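Local coordinates for protein putative arylalkylamine N-Acetyltransferase 7 (Aedes aegypti, PDB 4FD7) that probably acts as an N-acetyltransferase of the GNAT family, moving an acetyl group from acetyl-CoA to an amine acceptor, at residues V29-Q34 and R162-E167; K62-D67 and Q123-T128; L153-K158 and T166-A171. All coordinates share one frame; numbering follows the deposited sequence.

How the interactions relate
Interactions 1 and 3 share helix 164-170 and reach the same antiparallel sheet. Their centres lie about 7 Å apart. Interaction 1 joins the helix to strand 28-35, interaction 3 to strand 146-155. The two touch directly: V33 CG1 meets A171 CB at 3.5 Å, and I164 CG2 meets V155 CG2 at 3.7 Å. The loop leading into this shared helix fits the acetyl-CoA pyrophosphate loop of GNAT enzymes. Interaction 2 is separate. It packs a helix junction on helix 120-136, across the chain's centre from interaction 1. Its centre is about 28 Å from that of interaction 1 and about 22 Å from that of interaction 3.

Interaction 1: residues V29-Q34 and R162-E167; sequences VWYRVQ and RGIATE
The phenol ring of Y31 has I164 CD1 over one face. CD1 is 4.2 Å from Y31 CE1, and the two side chains cross at about a right angle. This is the packing of a GNAT sheet against the helix that begins in the last residues of the R-x-x-G-x-G/A motif. The segment 162-167 covers the end of that motif, which in relatives wraps the pyrophosphate of acetyl-CoA. A similar role is likely here.

Y31 CG stands beside the backbone N (chi1 -65°), and its hydroxyl reaches past I164 to R162. The R162 CD methylene approaches the hydroxyl oxygen Y31 OH at 4.0 Å, a van der Waals contact. The guanidinium plane is turned 61° from the ring. No hydrogen bond crosses this contact. Y31 OH bonds to K21 O instead, and R162 NH1 bonds to D22 O. The end of strand 14-21 and the residue just after it thus take both polar ends. F18 of that strand meets the Y31 ring with nearly parallel planes.

Two residues along, V33 packs on the helix backbone. Its CG2 branch, anti to the carbonyl carbon of V33, comes within 3.9 Å of E167 O. The E167 carboxylate leads away from the strand, and OE1 accepts a hydrogen bond from H16 NE2.

G163 is the N-cap residue. Its positive phi turns the chain into the helix, and the first turn is closed by E167 N bonding to G163 O at 3.1 Å.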
loop_
_atom_site.group_PDB
_atom_site.type_symbol
_atom_site.label_atom_id
_atom_site.label_comp_id
_atom_site.label_asym_id
_atom_site.label_seq_id
_atom_site.Cartn_x
_atom_site.Cartn_y
_atom_site.Cartn_z
ATOM N N VAL A 29 -7.793 1.633 -23.337
ATOM C CA VAL A 29 -6.607 2.421 -23.549
ATOM C C VAL A 29 -5.526 1.688 -22.775
ATOM O O VAL A 29 -5.834 0.760 -22.023
ATOM C CB VAL A 29 -6.823 3.859 -23.054
ATOM C CG1 VAL A 29 -7.051 3.878 -21.545
ATOM C CG2 VAL A 29 -5.666 4.772 -23.472
ATOM N N TRP A 30 -4.271 2.071 -22.968
ATOM C CA TRP A 30 -3.179 1.406 -22.277
ATOM C C TRP A 30 -2.772 2.204 -21.060
ATOM O O TRP A 30 -2.805 3.432 -21.076
ATOM C CB TRP A 30 -1.973 1.254 -23.203
ATOM C CG TRP A 30 -2.075 0.129 -24.143
ATOM C CD1 TRP A 30 -2.518 0.175 -25.434
ATOM C CD2 TRP A 30 -1.699 -1.226 -23.894
ATOM N NE1 TRP A 30 -2.453 -1.074 -25.999
ATOM C CE2 TRP A 30 -1.955 -1.958 -25.069
ATOM C CE3 TRP A 30 -1.177 -1.900 -22.783
ATOM C CZ2 TRP A 30 -1.714 -3.327 -25.172
ATOM C CZ3 TRP A 30 -0.942 -3.263 -22.882
ATOM C CH2 TRP A 30 -1.206 -3.961 -24.065
ATOM N N TYR A 31 -2.389 1.489 -20.002
ATOM C CA TYR A 31 -1.838 2.098 -18.813
ATOM C C TYR A 31 -0.511 1.411 -18.515
ATOM O O TYR A 31 -0.245 0.323 -19.022
ATOM C CB TYR A 31 -2.756 1.860 -17.608
ATOM C CG TYR A 31 -4.128 2.502 -17.686
ATOM C CD1 TYR A 31 -4.385 3.714 -17.053
ATOM C CD2 TYR A 31 -5.166 1.882 -18.364
ATOM C CE1 TYR A 31 -5.649 4.303 -17.109
ATOM C CE2 TYR A 31 -6.420 2.454 -18.428
ATOM C CZ TYR A 31 -6.659 3.663 -17.798
ATOM O OH TYR A 31 -7.918 4.237 -17.858
ATOM N N ARG A 32 0.306 2.027 -17.672
ATOM C CA ARG A 32 1.515 1.369 -17.204
ATOM C C ARG A 32 1.666 1.572 -15.700
ATOM O O ARG A 32 1.134 2.541 -15.138
ATOM C CB ARG A 32 2.748 1.910 -17.924
ATOM C CG ARG A 32 2.998 3.398 -17.686
ATOM C CD ARG A 32 4.179 3.890 -18.493
ATOM N NE ARG A 32 4.498 5.284 -18.199
ATOM C CZ ARG A 32 3.900 6.324 -18.769
ATOM N NH1 ARG A 32 2.945 6.134 -19.671
ATOM N NH2 ARG A 32 4.254 7.554 -18.432
ATOM N N VAL A 33 2.391 0.648 -15.073
ATOM C CA VAL A 33 2.818 0.784 -13.686
ATOM C C VAL A 33 4.350 0.801 -13.689
ATOM O O VAL A 33 4.988 -0.076 -14.287
ATOM C CB VAL A 33 2.342 -0.385 -12.811
ATOM C CG1 VAL A 33 2.613 -0.066 -11.323
ATOM C CG2 VAL A 33 0.859 -0.681 -13.048
ATOM N N GLN A 34 4.935 1.806 -13.047
ATOM C CA GLN A 34 6.382 1.995 -13.107
ATOM C C GLN A 34 6.935 2.572 -11.818
ATOM O O GLN A 34 6.174 3.011 -10.953
ATOM C CB GLN A 34 6.746 2.946 -14.252
ATOM C CG GLN A 34 6.152 4.355 -14.100
ATOM C CD GLN A 34 6.842 5.380 -14.988
ATOM O OE1 GLN A 34 6.464 5.580 -16.142
ATOM N NE2 GLN A 34 7.843 6.044 -14.445
ATOM N N ARG A 162 -11.886 -0.076 -12.786
ATOM C CA ARG A 162 -11.150 -0.433 -13.992
ATOM C C ARG A 162 -10.081 -1.487 -13.731
ATOM O O ARG A 162 -9.353 -1.889 -14.645
ATOM C CB ARG A 162 -10.528 0.827 -14.607
ATOM C CG ARG A 162 -11.551 1.673 -15.360
ATOM C CD ARG A 162 -11.061 3.073 -15.615
ATOM N NE ARG A 162 -12.009 3.881 -16.386
ATOM C CZ ARG A 162 -12.985 4.615 -15.853
ATOM N NH1 ARG A 162 -13.794 5.318 -16.631
ATOM N NH2 ARG A 162 -13.168 4.642 -14.541
ATOM N N GLY A 163 -9.988 -1.937 -12.483
ATOM C CA GLY A 163 -9.008 -2.953 -12.137
ATOM C C GLY A 163 -7.625 -2.395 -11.899
ATOM O O GLY A 163 -6.661 -3.167 -11.813
ATOM N N ILE A 164 -7.524 -1.070 -11.770
ATOM C CA ILE A 164 -6.222 -0.408 -11.627
ATOM C C ILE A 164 -5.471 -0.836 -10.353
ATOM O O ILE A 164 -4.255 -1.069 -10.397
ATOM C CB ILE A 164 -6.333 1.141 -11.792
ATOM C CG1 ILE A 164 -6.321 1.513 -13.281
ATOM C CG2 ILE A 164 -5.198 1.866 -11.062
ATOM C CD1 ILE A 164 -7.303 2.596 -13.671
ATOM N N ALA A 165 -6.194 -1.000 -9.245
ATOM C CA ALA A 165 -5.559 -1.423 -7.991
ATOM C C ALA A 165 -4.921 -2.806 -8.140
ATOM O O ALA A 165 -3.765 -3.042 -7.734
ATOM C CB ALA A 165 -6.567 -1.423 -6.846
ATOM N N THR A 166 -5.690 -3.722 -8.720
ATOM C CA THR A 166 -5.197 -5.053 -9.015
ATOM C C THR A 166 -3.895 -4.980 -9.810
ATOM O O THR A 166 -2.898 -5.584 -9.429
ATOM C CB THR A 166 -6.222 -5.847 -9.828
ATOM O OG1 THR A 166 -7.433 -5.980 -9.072
ATOM C CG2 THR A 166 -5.677 -7.227 -10.188
ATOM N N GLU A 167 -3.907 -4.261 -10.925
ATOM C CA GLU A 167 -2.702 -4.208 -11.759
ATOM C C GLU A 167 -1.489 -3.540 -11.094
ATOM O O GLU A 167 -0.331 -3.939 -11.347
ATOM C CB GLU A 167 -3.013 -3.592 -13.134
ATOM C CG GLU A 167 -4.118 -4.307 -13.920
ATOM C CD GLU A 167 -3.936 -5.826 -14.018
ATOM O OE1 GLU A 167 -2.809 -6.314 -14.232
ATOM O OE2 GLU A 167 -4.939 -6.556 -13.890
#

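Interaction 2: residues K62-D67 and Q123-T128; sequences KGLAKD and QAIYDT
I125 CD1 fits against two side chains of the segment 62-67. L64 CD2 meets it at 3.7 Å, and K62 CG lies 4.2 Å from the same methyl. L64 and I125 cross at a slant, while K62 and I125 run past each other in opposite directions. I125 CG1 stands beside the backbone N (chi1 -67°), and CD1 extends on from it toward the junction. Further along the lysine, K62 CE reaches A124 CB at 4.4 Å. The contact is thus wholly apolar.

The lysine chain bends at chi2 and chi3, which carries its methylenes across helix 120-136, past I125 to A124. Its end is held from outside: K62 NZ bonds to N221 O and makes a cation-pi contact with Y222. The hydroxyl of Y222 also bonds to T128 OG1.

T128 OG1 hydrogen-bonds to A124 O at 2.6 Å. T128 N bonds to the same oxygen at 2.9 Å, from the opposite face of the carbonyl plane.

The positions of K62 and L64 follow from the turn between them. G63 has a positive phi, and the Schellman motif there closes helix 57-62. Residues 64-66 then lead to D67, which N-caps helix 68-81 with OD1 bonded to A70 N. This helix-helix junction, with a Schellman motif at one end and an aspartate N-cap at the other, packs on helix 120-136.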
loop_
_atom_site.group_PDB
_atom_site.type_symbol
_atom_site.label_atom_id
_atom_site.label_comp_id
_atom_site.label_asym_id
_atom_site.label_seq_id
_atom_site.Cartn_x
_atom_site.Cartn_y
_atom_site.Cartn_z
ATOM N N LYS A 62 -11.438 6.874 11.349
ATOM C CA LYS A 62 -10.766 7.719 12.339
ATOM C C LYS A 62 -10.867 9.213 12.036
ATOM O O LYS A 62 -10.432 10.040 12.852
ATOM C CB LYS A 62 -9.283 7.333 12.481
ATOM C CG LYS A 62 -9.041 5.951 13.064
ATOM C CD LYS A 62 -9.824 5.776 14.347
ATOM C CE LYS A 62 -8.917 5.479 15.505
ATOM N NZ LYS A 62 -9.753 5.381 16.735
ATOM N N GLY A 63 -11.431 9.569 10.881
ATOM C CA GLY A 63 -11.532 10.977 10.516
ATOM C C GLY A 63 -10.190 11.582 10.152
ATOM O O GLY A 63 -10.002 12.784 10.244
ATOM N N LEU A 64 -9.246 10.744 9.770
ATOM C CA LEU A 64 -7.908 11.178 9.450
ATOM C C LEU A 64 -7.765 12.377 8.491
ATOM O O LEU A 64 -6.935 13.208 8.709
ATOM C CB LEU A 64 -7.096 9.985 8.920
ATOM C CG LEU A 64 -5.615 10.194 8.628
ATOM C CD1 LEU A 64 -5.163 11.475 9.233
ATOM C CD2 LEU A 64 -4.807 9.061 9.187
ATOM N N ALA A 65 -8.557 12.442 7.440
ATOM C CA ALA A 65 -8.330 13.463 6.419
ATOM C C ALA A 65 -8.659 14.902 6.861
ATOM O O ALA A 65 -8.259 15.858 6.203
ATOM C CB ALA A 65 -9.080 13.113 5.126
ATOM N N LYS A 66 -9.404 15.046 7.947
ATOM C CA LYS A 66 -9.745 16.369 8.472
ATOM C C LYS A 66 -8.817 16.738 9.606
ATOM O O LYS A 66 -8.793 17.894 10.052
ATOM C CB LYS A 66 -11.194 16.400 8.991
ATOM C CG LYS A 66 -12.260 16.348 7.896
ATOM C CD LYS A 66 -11.932 17.264 6.717
ATOM C CE LYS A 66 -13.082 17.218 5.701
ATOM N NZ LYS A 66 -12.832 17.997 4.457
ATOM N N ASP A 67 -8.042 15.765 10.075
ATOM C CA ASP A 67 -7.127 16.020 11.187
ATOM C C ASP A 67 -5.711 16.349 10.745
ATOM O O ASP A 67 -4.996 15.490 10.247
ATOM C CB ASP A 67 -7.067 14.835 12.149
ATOM C CG ASP A 67 -6.407 15.205 13.458
ATOM O OD1 ASP A 67 -5.155 15.269 13.521
ATOM O OD2 ASP A 67 -7.146 15.474 14.422
ATOM N N GLN A 123 -1.196 6.986 15.494
ATOM C CA GLN A 123 -0.478 6.025 16.314
ATOM C C GLN A 123 -1.307 4.755 16.426
ATOM O O GLN A 123 -0.768 3.645 16.354
ATOM C CB GLN A 123 -0.163 6.575 17.698
ATOM C CG GLN A 123 0.735 5.640 18.491
ATOM C CD GLN A 123 2.190 5.748 18.069
ATOM O OE1 GLN A 123 2.769 6.831 18.100
ATOM N NE2 GLN A 123 2.786 4.624 17.670
ATOM N N ALA A 124 -2.621 4.928 16.578
ATOM C CA ALA A 124 -3.529 3.791 16.623
ATOM C C ALA A 124 -3.554 3.043 15.300
ATOM O O ALA A 124 -3.539 1.809 15.279
ATOM C CB ALA A 124 -4.933 4.240 17.004
ATOM N N ILE A 125 -3.599 3.763 14.186
ATOM C CA ILE A 125 -3.620 3.052 12.903
ATOM C C ILE A 125 -2.338 2.233 12.695
ATOM O O ILE A 125 -2.364 1.022 12.406
ATOM C CB ILE A 125 -3.836 4.016 11.741
ATOM C CG1 ILE A 125 -5.240 4.614 11.835
ATOM C CG2 ILE A 125 -3.605 3.305 10.387
ATOM C CD1 ILE A 125 -5.467 5.813 10.939
ATOM N N TYR A 126 -1.214 2.912 12.861
ATOM C CA TYR A 126 0.098 2.290 12.797
ATOM C C TYR A 126 0.224 1.050 13.689
ATOM O O TYR A 126 0.647 -0.016 13.234
ATOM C CB TYR A 126 1.149 3.324 13.197
ATOM C CG TYR A 126 2.558 2.818 13.106
ATOM C CD1 TYR A 126 3.225 2.366 14.237
ATOM C CD2 TYR A 126 3.230 2.798 11.896
ATOM C CE1 TYR A 126 4.520 1.896 14.166
ATOM C CE2 TYR A 126 4.538 2.315 11.811
ATOM C CZ TYR A 126 5.173 1.869 12.956
ATOM O OH TYR A 126 6.474 1.397 12.905
ATOM N N ASP A 127 -0.109 1.203 14.967
ATOM C CA ASP A 127 -0.025 0.099 15.917
ATOM C C ASP A 127 -1.012 -1.023 15.580
ATOM O O ASP A 127 -0.753 -2.184 15.868
ATOM C CB ASP A 127 -0.291 0.593 17.339
ATOM C CG ASP A 127 0.784 1.525 17.839
ATOM O OD1 ASP A 127 1.846 1.604 17.182
ATOM O OD2 ASP A 127 0.566 2.167 18.900
ATOM N N THR A 128 -2.146 -0.683 14.982
ATOM C CA THR A 128 -3.096 -1.722 14.564
ATOM C C THR A 128 -2.503 -2.592 13.459
ATOM O O THR A 128 -2.497 -3.833 13.541
ATOM C CB THR A 128 -4.394 -1.108 14.030
ATOM O OG1 THR A 128 -5.023 -0.372 15.079
ATOM C CG2 THR A 128 -5.339 -2.202 13.545
#

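Interaction 3: residues L153-K158 and T166-A171; sequences LSVDPK and TEILRA
L153 drives its CD1 methyl between two residues of helix 164-170. It meets I168 CG2 at 3.9 Å and L169 CD2 at 4.0 Å. This is the beta-alpha unit of the GNAT fold: strand 146-155, a loop, then the helix packed back on the sheet. The axes of strand 153-155 and helix 166-170 approach to 10.1 Å, with directions 140° apart.

The tight part is the end next to L153. Its CG is anti to the backbone N (chi1 -164°), which sends the CD1 branch to the helix. L153 crosses both I168 and L169 at a slant. I168 offers CG2, while L169 reaches in with CG and CD2. N102 of strand 98-108 touches all three side chains. L169 also packs on A196 and V200 of helix 191-200, so it joins this helix to both the sheet and a second helix.

The contact slackens toward V155, where CG2 and I168 CD1 are 4.5 Å apart. Beyond V155 the chain leaves the helix. V155 O accepts a hydrogen bond from R160 NH2, an arginine of the likely cofactor-binding loop. D156 then forms an Asx turn, with OD1 taking K158 N at 3.0 Å from above the carboxylate plane. K158 is exposed, but its NZ makes salt bridges to D156 OD2 and E97 OE2.

The far side of the helix carries a second charged pair. R170 grips E167 side-on with two nitrogens, and both carboxylate oxygens lie close to the guanidinium plane. Both oxygens are met on their syn sides. R170 NE bonds to E167 OE1 at 2.8 Å, and R170 NH2 to E167 OE2 at 3.1 Å.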
loop_
_atom_site.group_PDB
_atom_site.type_symbol
_atom_site.label_atom_id
_atom_site.label_comp_id
_atom_site.label_asym_id
_atom_site.label_seq_id
_atom_site.Cartn_x
_atom_site.Cartn_y
_atom_site.Cartn_z
ATOM N N LEU A 153 -2.381 2.254 -0.874
ATOM C CA LEU A 153 -2.587 2.292 -2.320
ATOM C C LEU A 153 -3.756 3.232 -2.593
ATOM O O LEU A 153 -4.870 3.007 -2.105
ATOM C CB LEU A 153 -2.881 0.894 -2.884
ATOM C CG LEU A 153 -2.744 0.696 -4.410
ATOM C CD1 LEU A 153 -2.691 -0.782 -4.774
ATOM C CD2 LEU A 153 -3.859 1.362 -5.213
ATOM N N SER A 154 -3.484 4.282 -3.368
ATOM C CA SER A 154 -4.469 5.300 -3.714
ATOM C C SER A 154 -4.803 5.209 -5.198
ATOM O O SER A 154 -3.916 5.073 -6.032
ATOM C CB SER A 154 -3.891 6.673 -3.404
ATOM O OG SER A 154 -4.842 7.710 -3.562
ATOM N N VAL A 155 -6.087 5.265 -5.533
ATOM C CA VAL A 155 -6.498 5.343 -6.935
ATOM C C VAL A 155 -7.456 6.512 -7.095
ATOM O O VAL A 155 -8.367 6.670 -6.282
ATOM C CB VAL A 155 -7.192 4.055 -7.408
ATOM C CG1 VAL A 155 -8.025 4.299 -8.688
ATOM C CG2 VAL A 155 -6.169 2.927 -7.620
ATOM N N ASP A 156 -7.243 7.330 -8.127
ATOM C CA ASP A 156 -8.129 8.462 -8.374
ATOM C C ASP A 156 -9.511 7.914 -8.686
ATOM O O ASP A 156 -9.666 7.089 -9.585
ATOM C CB ASP A 156 -7.606 9.292 -9.542
ATOM C CG ASP A 156 -8.408 10.565 -9.776
ATOM O OD1 ASP A 156 -9.613 10.612 -9.441
ATOM O OD2 ASP A 156 -7.820 11.522 -10.310
ATOM N N PRO A 157 -10.522 8.365 -7.926
ATOM C CA PRO A 157 -11.918 7.966 -8.080
ATOM C C PRO A 157 -12.422 7.991 -9.522
ATOM O O PRO A 157 -13.238 7.142 -9.870
ATOM C CB PRO A 157 -12.652 9.012 -7.243
ATOM C CG PRO A 157 -11.712 9.298 -6.150
ATOM C CD PRO A 157 -10.352 9.291 -6.792
ATOM N N LYS A 158 -11.940 8.906 -10.359
ATOM C CA LYS A 158 -12.456 8.943 -11.724
ATOM C C LYS A 158 -11.869 7.840 -12.603
ATOM O O LYS A 158 -12.193 7.743 -13.793
ATOM C CB LYS A 158 -12.304 10.326 -12.361
ATOM C CG LYS A 158 -10.905 10.679 -12.813
ATOM C CD LYS A 158 -10.738 12.204 -12.878
ATOM C CE LYS A 158 -9.490 12.569 -13.658
ATOM N NZ LYS A 158 -8.451 11.528 -13.456
ATOM N N THR A 166 -5.690 -3.722 -8.720
ATOM C CA THR A 166 -5.197 -5.053 -9.015
ATOM C C THR A 166 -3.895 -4.980 -9.810
ATOM O O THR A 166 -2.898 -5.584 -9.429
ATOM C CB THR A 166 -6.222 -5.847 -9.828
ATOM O OG1 THR A 166 -7.433 -5.980 -9.072
ATOM C CG2 THR A 166 -5.677 -7.227 -10.188
ATOM N N GLU A 167 -3.907 -4.261 -10.925
ATOM C CA GLU A 167 -2.702 -4.208 -11.759
ATOM C C GLU A 167 -1.489 -3.540 -11.094
ATOM O O GLU A 167 -0.331 -3.939 -11.347
ATOM C CB GLU A 167 -3.013 -3.592 -13.134
ATOM C CG GLU A 167 -4.118 -4.307 -13.920
ATOM C CD GLU A 167 -3.936 -5.826 -14.018
ATOM O OE1 GLU A 167 -2.809 -6.314 -14.232
ATOM O OE2 GLU A 167 -4.939 -6.556 -13.890
ATOM N N ILE A 168 -1.744 -2.556 -10.228
ATOM C CA ILE A 168 -0.655 -1.911 -9.498
ATOM C C ILE A 168 -0.027 -2.938 -8.544
ATOM O O ILE A 168 1.200 -3.005 -8.413
ATOM C CB ILE A 168 -1.135 -0.659 -8.715
ATOM C CG1 ILE A 168 -1.349 0.498 -9.680
ATOM C CG2 ILE A 168 -0.144 -0.261 -7.649
ATOM C CD1 ILE A 168 -2.138 1.635 -9.092
ATOM N N LEU A 169 -0.863 -3.743 -7.889
ATOM C CA LEU A 169 -0.325 -4.832 -7.073
ATOM C C LEU A 169 0.393 -5.878 -7.912
ATOM O O LEU A 169 1.354 -6.490 -7.456
ATOM C CB LEU A 169 -1.425 -5.539 -6.300
ATOM C CG LEU A 169 -2.119 -4.721 -5.217
ATOM C CD1 LEU A 169 -3.290 -5.488 -4.687
ATOM C CD2 LEU A 169 -1.131 -4.395 -4.092
ATOM N N ARG A 170 -0.106 -6.137 -9.116
ATOM C CA ARG A 170 0.483 -7.192 -9.917
ATOM C C ARG A 170 1.900 -6.800 -10.296
ATOM O O ARG A 170 2.785 -7.659 -10.418
ATOM C CB ARG A 170 -0.362 -7.515 -11.170
ATOM C CG ARG A 170 -0.016 -8.887 -11.743
ATOM C CD ARG A 170 -0.614 -9.085 -13.140
ATOM N NE ARG A 170 -2.050 -8.829 -13.128
ATOM C CZ ARG A 170 -2.964 -9.727 -12.766
ATOM N NH1 ARG A 170 -2.590 -10.944 -12.387
ATOM N NH2 ARG A 170 -4.252 -9.409 -12.785
ATOM N N ALA A 171 2.122 -5.498 -10.455
ATOM C CA ALA A 171 3.478 -4.985 -10.728
ATOM C C ALA A 171 4.553 -5.315 -9.675
ATOM O O ALA A 171 5.745 -5.119 -9.923
ATOM C CB ALA A 171 3.441 -3.483 -10.983
#